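Local coordinates for protein alpha-L-rhamnosidase (Streptomyces avermitilis, PDB 3W5M) that hydrolyses terminal non-reducing alpha-L-rhamnose residues from plant glycosides and gum arabic and binds L-rhamnose through a calcium-dependent carbohydrate-binding module, at residues A[157-162]-A[224-229]; A[179-184]-A[194-199]; A[306-311]-A[369-374]; A[331-336]-A[359-364]. All coordinates share one frame; numbering follows the deposited sequence.

The four contacts form two nested pairs, each in its own beta-sandwich. Contacts 1 and 2, with centres about 11 Å apart, belong to CBM67 and share one calcium ion; their strands are neighbours in a sheet, joined where Ala-183 N meets Ser-225 O at 2.9 Å. Contact 2 lies within the chain loop that contact 1 closes, and contact 4 likewise within that of contact 3. Those two, about 10 Å apart between centres, are linked by His-332 N and Ala-373 O at 2.8 Å. About 51 Å separates the centres of contacts 1 and 3. Contacts 1 and 2 supply ligands of the calcium required for rhamnose binding; contacts 3 and 4 lie away from both the calcium site and the catalytic residues.

Contact 1: A[157-162]-A[224-229]; sequences RWFRRT and VSASNA. With CA (calcium ion), chain B.
Arg-157 N donates to Ala-226 O at 2.8 Å and almost straight, with 169° at the hydrogen; Ala-226 N returns a bond to Arg-157 O, closing the first hydrogen-bonded pair. Phe-159 and Val-224 make the second. Val-224 N reaches Phe-159 O at 2.8 Å, while the reciprocal bond from Phe-159 N to Val-224 O is distinctly bent, 136° at the hydrogen. Between them, Trp-158 and Ser-225 face each other as a non-hydrogen-bonded pair, and Ser-225 CA turns its hydrogen to Arg-157 O at 3.5 Å. This is antiparallel pairing inside one sheet of the CBM67 beta-sandwich.

On the face of Phe-159, Val-224 and Ala-226, Phe-159 sets its CG anti to its own carbonyl carbon (chi1 -57°) and has Val-224 O at its ring edge, in plane, 3.5 Å from Phe-159 CD1. Farther along the ring, Phe-159 CE1 meets Ala-226 CB at 4.2 Å, and Ile-141 and Trp-142 of strand 139-142 pack against this side. On the opposite face, Trp-158 CD1 touches Ser-225 CB at 3.9 Å. The Arg-157 guanidinium leads away to a salt bridge with Glu-145.

Just past the paired residues, Asn-228 OD1 binds the calcium ion at 2.3 Å, beside Asp-179, Asn-180, Pro-233 O and three waters. Asn-228 ND2 donates to Pro-153 O, which fixes the rotation of the amide with its oxygen toward the metal; the calcium probably polarises that amide and strengthens ND2 as a donor.

Contact 2: A[179-184]-A[194-199]; sequences DNVYAV and TDLEAD. With CA (calcium ion), chain B.
Thr-194 and Tyr-182 grip each other by both backbone and side chain. Thr-194 N donates to Tyr-182 O at 2.9 Å, and Tyr-182 N donates back, not to a carbonyl but to Thr-194 OG1 at 3.2 Å. The threonine torsion makes this possible: chi1 of 48° sets OG1 between its own backbone N and carbonyl carbon. The same oxygen lies 3.4 Å above one face of the Tyr-182 ring, offset toward the rim, while Thr-194 CG2 lies near CE2, CZ and OH of that ring. The tyrosine's CB points away from the loop, yet its chi1 of 62° carries CG to the side from which the ring can meet the threonine. Water 5 joins Thr-194 OG1 to Asn-180 O.

Val-181 splits its two methyls: CG1 rests on the backbone at Asp-195 C, 3.5 Å away, and CG2 meets Leu-196 CG at 3.7 Å, the side chains crossing at about a right angle. Here the strand carries a classic beta bulge, Asn-180 and Val-181 both facing Ser-227, directly after the cis peptide bond between Asp-179 and Asn-180. Asp-179 and Asn-180, which bind the calcium and rhamnose, sit at the junction of strands 171-179 and 181-186, near Trp-203.

Asn-180 OD1 binds the calcium ion at 2.6 Å and also accepts from Ala-229 N. Its ND2 donates to calcium-bound water 2 and, weakly, to Asp-199 OD2 at 3.2 Å, amide and carboxylate planes 53° apart. Asp-199 OD1 is held by Gly-202 N, and Asp-179, a calcium ligand through OD1, receives Trp-292 NE1 on OD2.

Contact 3: A[306-311]-A[369-374]; sequences RHEFRL and ANALAA
Strand residues Arg-306 to Arg-310 pair in antiparallel register with Ala-373 to Ala-369, their N-to-C directions 149° apart, through four backbone bonds between His-307 and Leu-372 and between Phe-309 and Asn-370. A chi1 of 54° sets Phe-309 CG between its backbone N and carbonyl carbon, and the ring lies against Asn-370 and Leu-372. Asn-370 CB makes a CH-pi contact over one ring face, 3.6 Å from the centroid, with the amide and ring planes only 16° apart. Phe-309 CE1 meets Leu-372 CB at 3.8 Å, and Leu-311 CD2 lies at the ring edge, in its plane. Leu-311 CG touches Asn-370 ND2 at 3.5 Å, a nitrogen that donates to Arg-366 O. Leu-403 and Ile-415 of the facing sheet close on Phe-309, making this the interior of a beta-sandwich.

On the other face, Ala-371 CB packs against Arg-306 NH2 at 3.7 Å and Glu-308 CG at 3.9 Å. Above it, Arg-306 NH1 and NH2 both donate to Glu-308 OE2 at 3.0 Å, a salt bridge that NH1 directs to the anti lone pair. Asp-455 also pairs with Arg-306, whose NE bonds Trp-448 O, and the loop amides of Gly-452 and Phe-453 donate to the Glu-308 carboxylate. Four N-H donors on one carboxylate probably stabilise Glu-308 as an anion, in a pair bonded to the loop from both of its members.

Contact 4: A[331-336]-A[359-364]; sequences AHLNGR and YDVTSS
Leu-333 CD2 presses on Ser-364 CB at 3.7 Å and on Val-361 CB at 3.9 Å, joining a type I' beta turn, Leu-333 to Arg-336, to the loop that follows strand 353-360 in a beta-sandwich. Leu-333 CG lies anti to its backbone N (chi1 176°), and the side chain crosses that of Val-361 obliquely.

Beyond this apolar touch the contact is bridged by water. Ser-364 OG lies 2.6 Å from water 7, which donates to Arg-336 O, and 2.9 Å from water 6, which donates to Asn-334 O. The same hydroxyl approaches Arg-336 CD at 4.0 Å and lies near the plane of the guanidinium, at its edge.

Each partner is set by backbone bonds. The turn is closed by Leu-333 N to Arg-336 O and by the reverse bond, while backbone bonds tie Asn-334 to Ala-371 and His-332 to Ala-373. In the loop, Ser-364 N donates to Val-361 O at 3.0 Å, and Ala-319 of strand 316-326 packs against Val-361. An Asx turn starts at Asp-360: its OD1 accepts from Thr-362 N at 3.0 Å, 164° at the hydrogen.

Contact 1: A[157-162]-A[224-229]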
# COMPACT_ATOMS: atom_id res chain seq x y z
N ARG A 157 -22.13 10.12 -38.54
CA ARG A 157 -21.75 9.90 -39.94
C ARG A 157 -21.39 8.41 -40.12
O ARG A 157 -21.07 7.74 -39.14
CB ARG A 157 -20.59 10.79 -40.37
CG ARG A 157 -20.91 12.28 -40.16
CD ARG A 157 -21.94 12.75 -41.16
NE ARG A 157 -22.26 14.18 -41.05
CZ ARG A 157 -23.45 14.67 -40.69
NH1 ARG A 157 -24.47 13.86 -40.36
NH2 ARG A 157 -23.65 16.01 -40.68
N TRP A 158 -21.51 7.93 -41.35
CA TRP A 158 -21.33 6.50 -41.64
C TRP A 158 -20.21 6.34 -42.67
O TRP A 158 -20.05 7.19 -43.57
CB TRP A 158 -22.67 5.94 -42.17
CG TRP A 158 -23.75 5.96 -41.11
CD1 TRP A 158 -24.08 4.96 -40.24
CD2 TRP A 158 -24.64 7.06 -40.81
NE1 TRP A 158 -25.10 5.35 -39.42
CE2 TRP A 158 -25.46 6.64 -39.74
CE3 TRP A 158 -24.82 8.35 -41.33
CZ2 TRP A 158 -26.46 7.46 -39.18
CZ3 TRP A 158 -25.78 9.18 -40.78
CH2 TRP A 158 -26.60 8.72 -39.71
N PHE A 159 -19.46 5.24 -42.54
CA PHE A 159 -18.25 5.01 -43.34
C PHE A 159 -18.15 3.56 -43.73
O PHE A 159 -18.45 2.68 -42.89
CB PHE A 159 -17.00 5.35 -42.52
CG PHE A 159 -17.01 6.77 -42.00
CD1 PHE A 159 -17.72 7.07 -40.85
CD2 PHE A 159 -16.37 7.80 -42.70
CE1 PHE A 159 -17.79 8.38 -40.37
CE2 PHE A 159 -16.42 9.11 -42.21
CZ PHE A 159 -17.12 9.39 -41.07
N ARG A 160 -17.69 3.33 -44.95
CA ARG A 160 -17.44 1.99 -45.47
C ARG A 160 -16.13 1.91 -46.22
O ARG A 160 -15.71 2.88 -46.88
CB ARG A 160 -18.55 1.59 -46.45
CG ARG A 160 -19.87 1.19 -45.80
CD ARG A 160 -20.97 0.88 -46.83
NE ARG A 160 -20.55 -0.06 -47.88
CZ ARG A 160 -20.68 -1.38 -47.80
NH1 ARG A 160 -21.24 -1.94 -46.74
NH2 ARG A 160 -20.28 -2.15 -48.82
N ARG A 161 -15.51 0.73 -46.16
CA ARG A 161 -14.37 0.43 -47.02
C ARG A 161 -14.29 -1.07 -47.24
O ARG A 161 -14.40 -1.87 -46.33
CB ARG A 161 -13.04 0.94 -46.46
CG ARG A 161 -11.90 0.84 -47.48
CD ARG A 161 -10.60 1.46 -47.01
NE ARG A 161 -9.49 1.07 -47.88
CZ ARG A 161 -8.25 1.49 -47.72
NH1 ARG A 161 -7.94 2.33 -46.73
NH2 ARG A 161 -7.31 1.09 -48.57
N THR A 162 -14.13 -1.42 -48.51
CA THR A 162 -13.88 -2.82 -48.86
C THR A 162 -12.42 -2.94 -49.25
O THR A 162 -11.97 -2.24 -50.16
CB THR A 162 -14.79 -3.29 -50.01
OG1 THR A 162 -16.15 -3.22 -49.57
CG2 THR A 162 -14.45 -4.75 -50.39
N VAL A 224 -18.10 1.67 -40.28
CA VAL A 224 -17.93 2.38 -39.02
C VAL A 224 -19.02 3.41 -38.99
O VAL A 224 -19.23 4.09 -39.98
CB VAL A 224 -16.55 3.09 -38.98
CG1 VAL A 224 -16.44 4.07 -37.83
CG2 VAL A 224 -15.44 2.06 -38.83
N SER A 225 -19.75 3.49 -37.88
CA SER A 225 -20.52 4.72 -37.55
C SER A 225 -19.71 5.50 -36.52
O SER A 225 -19.00 4.92 -35.71
CB SER A 225 -21.92 4.38 -37.01
OG SER A 225 -21.84 3.66 -35.78
N ALA A 226 -19.77 6.83 -36.59
CA ALA A 226 -19.07 7.66 -35.63
C ALA A 226 -19.96 8.86 -35.36
O ALA A 226 -20.62 9.36 -36.28
CB ALA A 226 -17.72 8.11 -36.16
N SER A 227 -19.97 9.33 -34.11
CA SER A 227 -20.83 10.43 -33.72
C SER A 227 -20.04 11.54 -33.05
O SER A 227 -19.13 11.27 -32.25
CB SER A 227 -21.96 9.95 -32.80
OG SER A 227 -22.73 8.97 -33.48
N ASN A 228 -20.39 12.77 -33.38
CA ASN A 228 -19.79 13.93 -32.70
C ASN A 228 -20.80 14.40 -31.66
O ASN A 228 -21.98 14.57 -31.99
CB ASN A 228 -19.52 15.02 -33.73
CG ASN A 228 -18.80 16.24 -33.15
OD1 ASN A 228 -18.16 16.18 -32.11
ND2 ASN A 228 -18.89 17.36 -33.87
N ALA A 229 -20.34 14.58 -30.42
CA ALA A 229 -21.23 14.81 -29.27
C ALA A 229 -21.79 16.23 -29.17
O ALA A 229 -22.86 16.47 -28.59
CB ALA A 229 -20.52 14.44 -27.98
CA CA B . -16.31 16.36 -30.70
O HOH W 1 -17.19 18.59 -30.43
O HOH W 2 -16.18 16.86 -28.16
O HOH W 3 -14.15 17.51 -29.75

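Contact 2: A[179-184]-A[194-199]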
# COMPACT_ATOMS: atom_id res chain seq x y z
N ASP A 179 -13.31 10.94 -31.99
CA ASP A 179 -13.91 12.10 -31.36
C ASP A 179 -15.33 12.21 -31.97
O ASP A 179 -15.46 12.74 -33.08
CB ASP A 179 -13.07 13.32 -31.75
CG ASP A 179 -13.55 14.62 -31.08
OD1 ASP A 179 -14.70 14.65 -30.64
OD2 ASP A 179 -12.79 15.60 -31.03
N ASN A 180 -16.40 11.75 -31.30
CA ASN A 180 -16.40 11.27 -29.92
C ASN A 180 -16.60 9.79 -29.70
O ASN A 180 -16.04 9.24 -28.74
CB ASN A 180 -17.49 12.02 -29.12
CG ASN A 180 -17.16 13.48 -28.98
OD1 ASN A 180 -17.66 14.32 -29.74
ND2 ASN A 180 -16.24 13.79 -28.06
N VAL A 181 -17.39 9.15 -30.55
CA VAL A 181 -17.64 7.70 -30.38
C VAL A 181 -17.71 6.97 -31.71
O VAL A 181 -17.89 7.61 -32.77
CB VAL A 181 -18.97 7.41 -29.61
CG1 VAL A 181 -18.89 7.90 -28.16
CG2 VAL A 181 -20.18 7.99 -30.33
N TYR A 182 -17.62 5.64 -31.66
CA TYR A 182 -17.62 4.83 -32.87
C TYR A 182 -18.31 3.48 -32.64
O TYR A 182 -18.46 3.04 -31.49
CB TYR A 182 -16.20 4.62 -33.40
CG TYR A 182 -15.32 3.87 -32.43
CD1 TYR A 182 -15.36 2.48 -32.35
CD2 TYR A 182 -14.46 4.55 -31.56
CE1 TYR A 182 -14.57 1.79 -31.44
CE2 TYR A 182 -13.66 3.87 -30.66
CZ TYR A 182 -13.72 2.48 -30.61
OH TYR A 182 -12.94 1.80 -29.70
N ALA A 183 -18.75 2.84 -33.72
CA ALA A 183 -19.13 1.42 -33.70
C ALA A 183 -18.59 0.82 -35.00
O ALA A 183 -18.92 1.29 -36.09
CB ALA A 183 -20.64 1.27 -33.62
N VAL A 184 -17.70 -0.15 -34.88
CA VAL A 184 -17.04 -0.71 -36.05
C VAL A 184 -17.40 -2.20 -36.22
O VAL A 184 -17.55 -2.93 -35.22
CB VAL A 184 -15.50 -0.47 -36.00
CG1 VAL A 184 -14.91 -0.93 -34.67
CG2 VAL A 184 -14.82 -1.13 -37.18
N THR A 194 -17.81 2.35 -28.73
CA THR A 194 -17.84 3.21 -27.55
C THR A 194 -19.18 3.92 -27.52
O THR A 194 -19.84 4.03 -28.56
CB THR A 194 -16.67 4.21 -27.51
OG1 THR A 194 -16.54 4.88 -28.78
CG2 THR A 194 -15.37 3.48 -27.22
N ASP A 195 -19.60 4.39 -26.35
CA ASP A 195 -20.98 4.91 -26.20
C ASP A 195 -21.02 6.38 -25.78
O ASP A 195 -20.24 6.80 -24.92
CB ASP A 195 -21.80 4.02 -25.26
CG ASP A 195 -21.90 2.57 -25.75
OD1 ASP A 195 -22.58 2.31 -26.77
OD2 ASP A 195 -21.28 1.68 -25.12
N LEU A 196 -21.93 7.14 -26.40
CA LEU A 196 -22.01 8.60 -26.18
C LEU A 196 -22.18 8.99 -24.71
O LEU A 196 -21.49 9.90 -24.23
CB LEU A 196 -23.10 9.26 -27.04
CG LEU A 196 -22.71 9.93 -28.38
CD1 LEU A 196 -23.90 10.63 -29.02
CD2 LEU A 196 -21.55 10.90 -28.21
N GLU A 197 -23.07 8.29 -24.02
CA GLU A 197 -23.31 8.53 -22.59
C GLU A 197 -22.08 8.28 -21.70
O GLU A 197 -21.86 8.99 -20.72
CB GLU A 197 -24.57 7.78 -22.07
CG GLU A 197 -25.04 6.57 -22.87
CD GLU A 197 -24.35 5.26 -22.49
OE1 GLU A 197 -23.45 5.26 -21.62
OE2 GLU A 197 -24.72 4.21 -23.06
N ALA A 198 -21.26 7.29 -22.07
CA ALA A 198 -20.09 6.92 -21.27
C ALA A 198 -18.83 7.69 -21.67
O ALA A 198 -17.81 7.61 -20.98
CB ALA A 198 -19.86 5.42 -21.34
N ASP A 199 -18.89 8.46 -22.76
CA ASP A 199 -17.71 9.16 -23.26
C ASP A 199 -17.25 10.30 -22.36
O ASP A 199 -18.02 11.20 -22.02
CB ASP A 199 -17.91 9.69 -24.69
CG ASP A 199 -16.71 10.53 -25.20
OD1 ASP A 199 -15.56 10.07 -25.05
OD2 ASP A 199 -16.91 11.64 -25.74
CA CA B . -16.31 16.36 -30.70
O HOH W 3 -14.15 17.51 -29.75
O HOH W 4 -14.26 11.09 -27.45
O HOH W 5 -14.63 6.81 -28.37
O HOH W 2 -16.18 16.86 -28.16
O HOH W 1 -17.19 18.59 -30.43

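Contact 3: A[306-311]-A[369-374]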
# COMPACT_ATOMS: atom_id res chain seq x y z
N ARG A 306 15.10 -13.22 -20.98
CA ARG A 306 15.91 -14.34 -20.52
C ARG A 306 17.31 -14.28 -21.08
O ARG A 306 17.55 -13.64 -22.11
CB ARG A 306 15.31 -15.70 -20.92
CG ARG A 306 15.39 -15.98 -22.42
CD ARG A 306 14.67 -17.29 -22.79
NE ARG A 306 15.04 -18.44 -21.95
CZ ARG A 306 16.04 -19.28 -22.19
NH1 ARG A 306 16.84 -19.09 -23.22
NH2 ARG A 306 16.25 -20.30 -21.36
N HIS A 307 18.19 -15.01 -20.40
CA HIS A 307 19.58 -15.13 -20.76
C HIS A 307 20.12 -16.49 -20.30
O HIS A 307 20.04 -16.82 -19.11
CB HIS A 307 20.35 -14.02 -20.07
CG HIS A 307 21.83 -14.07 -20.31
ND1 HIS A 307 22.39 -14.05 -21.57
CD2 HIS A 307 22.86 -14.09 -19.44
CE1 HIS A 307 23.71 -14.07 -21.46
NE2 HIS A 307 24.02 -14.11 -20.18
N GLU A 308 20.70 -17.26 -21.24
CA GLU A 308 21.47 -18.45 -20.86
C GLU A 308 22.96 -18.17 -20.78
O GLU A 308 23.48 -17.29 -21.50
CB GLU A 308 21.20 -19.64 -21.81
CG GLU A 308 19.80 -20.20 -21.61
CD GLU A 308 19.53 -21.48 -22.41
OE1 GLU A 308 20.43 -22.35 -22.47
OE2 GLU A 308 18.40 -21.62 -22.95
N PHE A 309 23.63 -18.88 -19.89
CA PHE A 309 25.06 -18.72 -19.65
C PHE A 309 25.63 -19.99 -19.05
O PHE A 309 24.90 -20.83 -18.49
CB PHE A 309 25.32 -17.51 -18.71
CG PHE A 309 24.56 -17.57 -17.41
CD1 PHE A 309 23.21 -17.23 -17.36
CD2 PHE A 309 25.18 -18.03 -16.26
CE1 PHE A 309 22.51 -17.32 -16.17
CE2 PHE A 309 24.49 -18.11 -15.05
CZ PHE A 309 23.15 -17.77 -15.01
N ARG A 310 26.94 -20.13 -19.16
CA ARG A 310 27.67 -21.29 -18.67
C ARG A 310 28.46 -20.88 -17.43
O ARG A 310 29.06 -19.80 -17.40
CB ARG A 310 28.58 -21.78 -19.80
CG ARG A 310 29.23 -23.15 -19.62
CD ARG A 310 30.50 -23.24 -20.46
NE ARG A 310 31.01 -24.61 -20.61
CZ ARG A 310 32.22 -24.93 -21.09
NH1 ARG A 310 33.08 -23.99 -21.46
NH2 ARG A 310 32.57 -26.21 -21.18
N LEU A 311 28.43 -21.70 -16.40
CA LEU A 311 29.25 -21.51 -15.21
C LEU A 311 30.29 -22.64 -15.12
O LEU A 311 30.07 -23.71 -15.70
CB LEU A 311 28.38 -21.49 -13.95
CG LEU A 311 27.37 -20.33 -13.80
CD1 LEU A 311 26.60 -20.47 -12.50
CD2 LEU A 311 28.09 -19.00 -13.91
N ALA A 369 25.39 -25.32 -17.83
CA ALA A 369 24.38 -24.46 -18.40
C ALA A 369 23.35 -23.98 -17.39
O ALA A 369 22.81 -24.74 -16.57
CB ALA A 369 23.71 -25.13 -19.60
N ASN A 370 23.09 -22.68 -17.47
CA ASN A 370 22.20 -21.99 -16.55
C ASN A 370 21.30 -21.07 -17.37
O ASN A 370 21.66 -20.65 -18.48
CB ASN A 370 23.00 -21.14 -15.55
CG ASN A 370 23.72 -21.96 -14.51
OD1 ASN A 370 23.27 -22.07 -13.38
ND2 ASN A 370 24.89 -22.51 -14.87
N ALA A 371 20.11 -20.77 -16.84
CA ALA A 371 19.24 -19.76 -17.44
C ALA A 371 18.72 -18.81 -16.34
O ALA A 371 18.28 -19.25 -15.28
CB ALA A 371 18.07 -20.43 -18.14
N LEU A 372 18.80 -17.51 -16.60
CA LEU A 372 18.21 -16.50 -15.70
C LEU A 372 17.10 -15.84 -16.52
O LEU A 372 17.24 -15.60 -17.71
CB LEU A 372 19.28 -15.51 -15.23
CG LEU A 372 18.82 -14.39 -14.30
CD1 LEU A 372 18.38 -14.97 -12.97
CD2 LEU A 372 19.95 -13.39 -14.10
N ALA A 373 15.96 -15.57 -15.89
CA ALA A 373 14.80 -15.15 -16.65
C ALA A 373 13.95 -14.22 -15.79
O ALA A 373 14.01 -14.32 -14.58
CB ALA A 373 13.98 -16.34 -17.04
N ALA A 374 13.17 -13.35 -16.42
CA ALA A 374 12.25 -12.50 -15.63
C ALA A 374 11.02 -12.09 -16.42
O ALA A 374 11.10 -11.92 -17.62
CB ALA A 374 12.99 -11.25 -15.08

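Contact 4: A[331-336]-A[359-364]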
# COMPACT_ATOMS: atom_id res chain seq x y z
N ALA A 331 11.66 -12.85 -10.99
CA ALA A 331 12.80 -13.51 -11.57
C ALA A 331 12.73 -14.99 -11.32
O ALA A 331 12.17 -15.45 -10.31
CB ALA A 331 14.09 -12.96 -10.98
N HIS A 332 13.35 -15.71 -12.23
CA HIS A 332 13.42 -17.17 -12.24
C HIS A 332 14.85 -17.58 -12.59
O HIS A 332 15.52 -16.92 -13.39
CB HIS A 332 12.47 -17.70 -13.33
CG HIS A 332 11.03 -17.53 -12.97
ND1 HIS A 332 10.38 -16.31 -13.04
CD2 HIS A 332 10.12 -18.42 -12.49
CE1 HIS A 332 9.14 -16.46 -12.62
NE2 HIS A 332 8.96 -17.72 -12.27
N LEU A 333 15.31 -18.67 -11.98
CA LEU A 333 16.67 -19.16 -12.25
C LEU A 333 16.58 -20.71 -12.34
O LEU A 333 16.16 -21.36 -11.38
CB LEU A 333 17.61 -18.71 -11.13
CG LEU A 333 19.06 -19.20 -11.18
CD1 LEU A 333 19.80 -18.63 -12.38
CD2 LEU A 333 19.79 -18.84 -9.90
N ASN A 334 16.95 -21.25 -13.49
CA ASN A 334 17.02 -22.72 -13.71
C ASN A 334 15.73 -23.42 -13.30
O ASN A 334 15.74 -24.35 -12.49
CB ASN A 334 18.21 -23.30 -12.95
CG ASN A 334 19.53 -22.76 -13.46
OD1 ASN A 334 20.46 -22.51 -12.68
ND2 ASN A 334 19.61 -22.57 -14.77
N GLY A 335 14.62 -22.90 -13.83
CA GLY A 335 13.30 -23.50 -13.65
C GLY A 335 12.62 -23.31 -12.30
O GLY A 335 11.64 -23.96 -12.04
N ARG A 336 13.12 -22.40 -11.47
CA ARG A 336 12.61 -22.18 -10.13
C ARG A 336 12.49 -20.67 -9.90
O ARG A 336 13.43 -19.92 -10.15
CB ARG A 336 13.58 -22.79 -9.10
CG ARG A 336 13.23 -22.53 -7.65
CD ARG A 336 13.95 -23.51 -6.72
NE ARG A 336 14.02 -22.99 -5.34
CZ ARG A 336 13.13 -23.25 -4.38
NH1 ARG A 336 12.08 -24.03 -4.62
NH2 ARG A 336 13.29 -22.73 -3.18
N TYR A 359 18.60 -11.71 -3.10
CA TYR A 359 18.15 -13.09 -2.93
C TYR A 359 19.32 -14.03 -2.83
O TYR A 359 20.31 -13.87 -3.54
CB TYR A 359 17.24 -13.53 -4.09
CG TYR A 359 16.08 -12.60 -4.37
CD1 TYR A 359 14.89 -12.69 -3.61
CD2 TYR A 359 16.15 -11.63 -5.39
CE1 TYR A 359 13.81 -11.84 -3.86
CE2 TYR A 359 15.06 -10.78 -5.63
CZ TYR A 359 13.90 -10.90 -4.86
OH TYR A 359 12.82 -10.05 -5.10
N ASP A 360 19.20 -15.01 -1.93
CA ASP A 360 20.18 -16.07 -1.80
C ASP A 360 19.81 -17.17 -2.79
O ASP A 360 18.77 -17.83 -2.65
CB ASP A 360 20.11 -16.63 -0.37
CG ASP A 360 21.09 -17.80 -0.14
OD1 ASP A 360 21.50 -18.49 -1.11
OD2 ASP A 360 21.45 -18.01 1.04
N VAL A 361 20.66 -17.38 -3.79
CA VAL A 361 20.38 -18.38 -4.81
C VAL A 361 21.48 -19.44 -4.92
O VAL A 361 21.62 -20.08 -5.95
CB VAL A 361 20.06 -17.76 -6.19
CG1 VAL A 361 18.79 -16.90 -6.11
CG2 VAL A 361 21.27 -16.98 -6.74
N THR A 362 22.23 -19.62 -3.84
CA THR A 362 23.34 -20.57 -3.80
C THR A 362 22.92 -21.95 -4.33
O THR A 362 23.64 -22.55 -5.13
CB THR A 362 23.91 -20.68 -2.38
OG1 THR A 362 24.37 -19.40 -1.97
CG2 THR A 362 25.14 -21.64 -2.34
N SER A 363 21.76 -22.43 -3.91
CA SER A 363 21.39 -23.82 -4.23
C SER A 363 20.69 -23.97 -5.58
O SER A 363 20.40 -25.10 -6.02
CB SER A 363 20.57 -24.45 -3.10
OG SER A 363 19.35 -23.76 -2.94
N SER A 364 20.45 -22.84 -6.25
CA SER A 364 19.83 -22.80 -7.55
C SER A 364 20.82 -22.77 -8.71
O SER A 364 20.46 -23.13 -9.82
CB SER A 364 18.89 -21.60 -7.66
OG SER A 364 17.54 -21.99 -7.55
O HOH W 6 16.98 -24.01 -9.55
O HOH W 7 15.77 -20.22 -8.34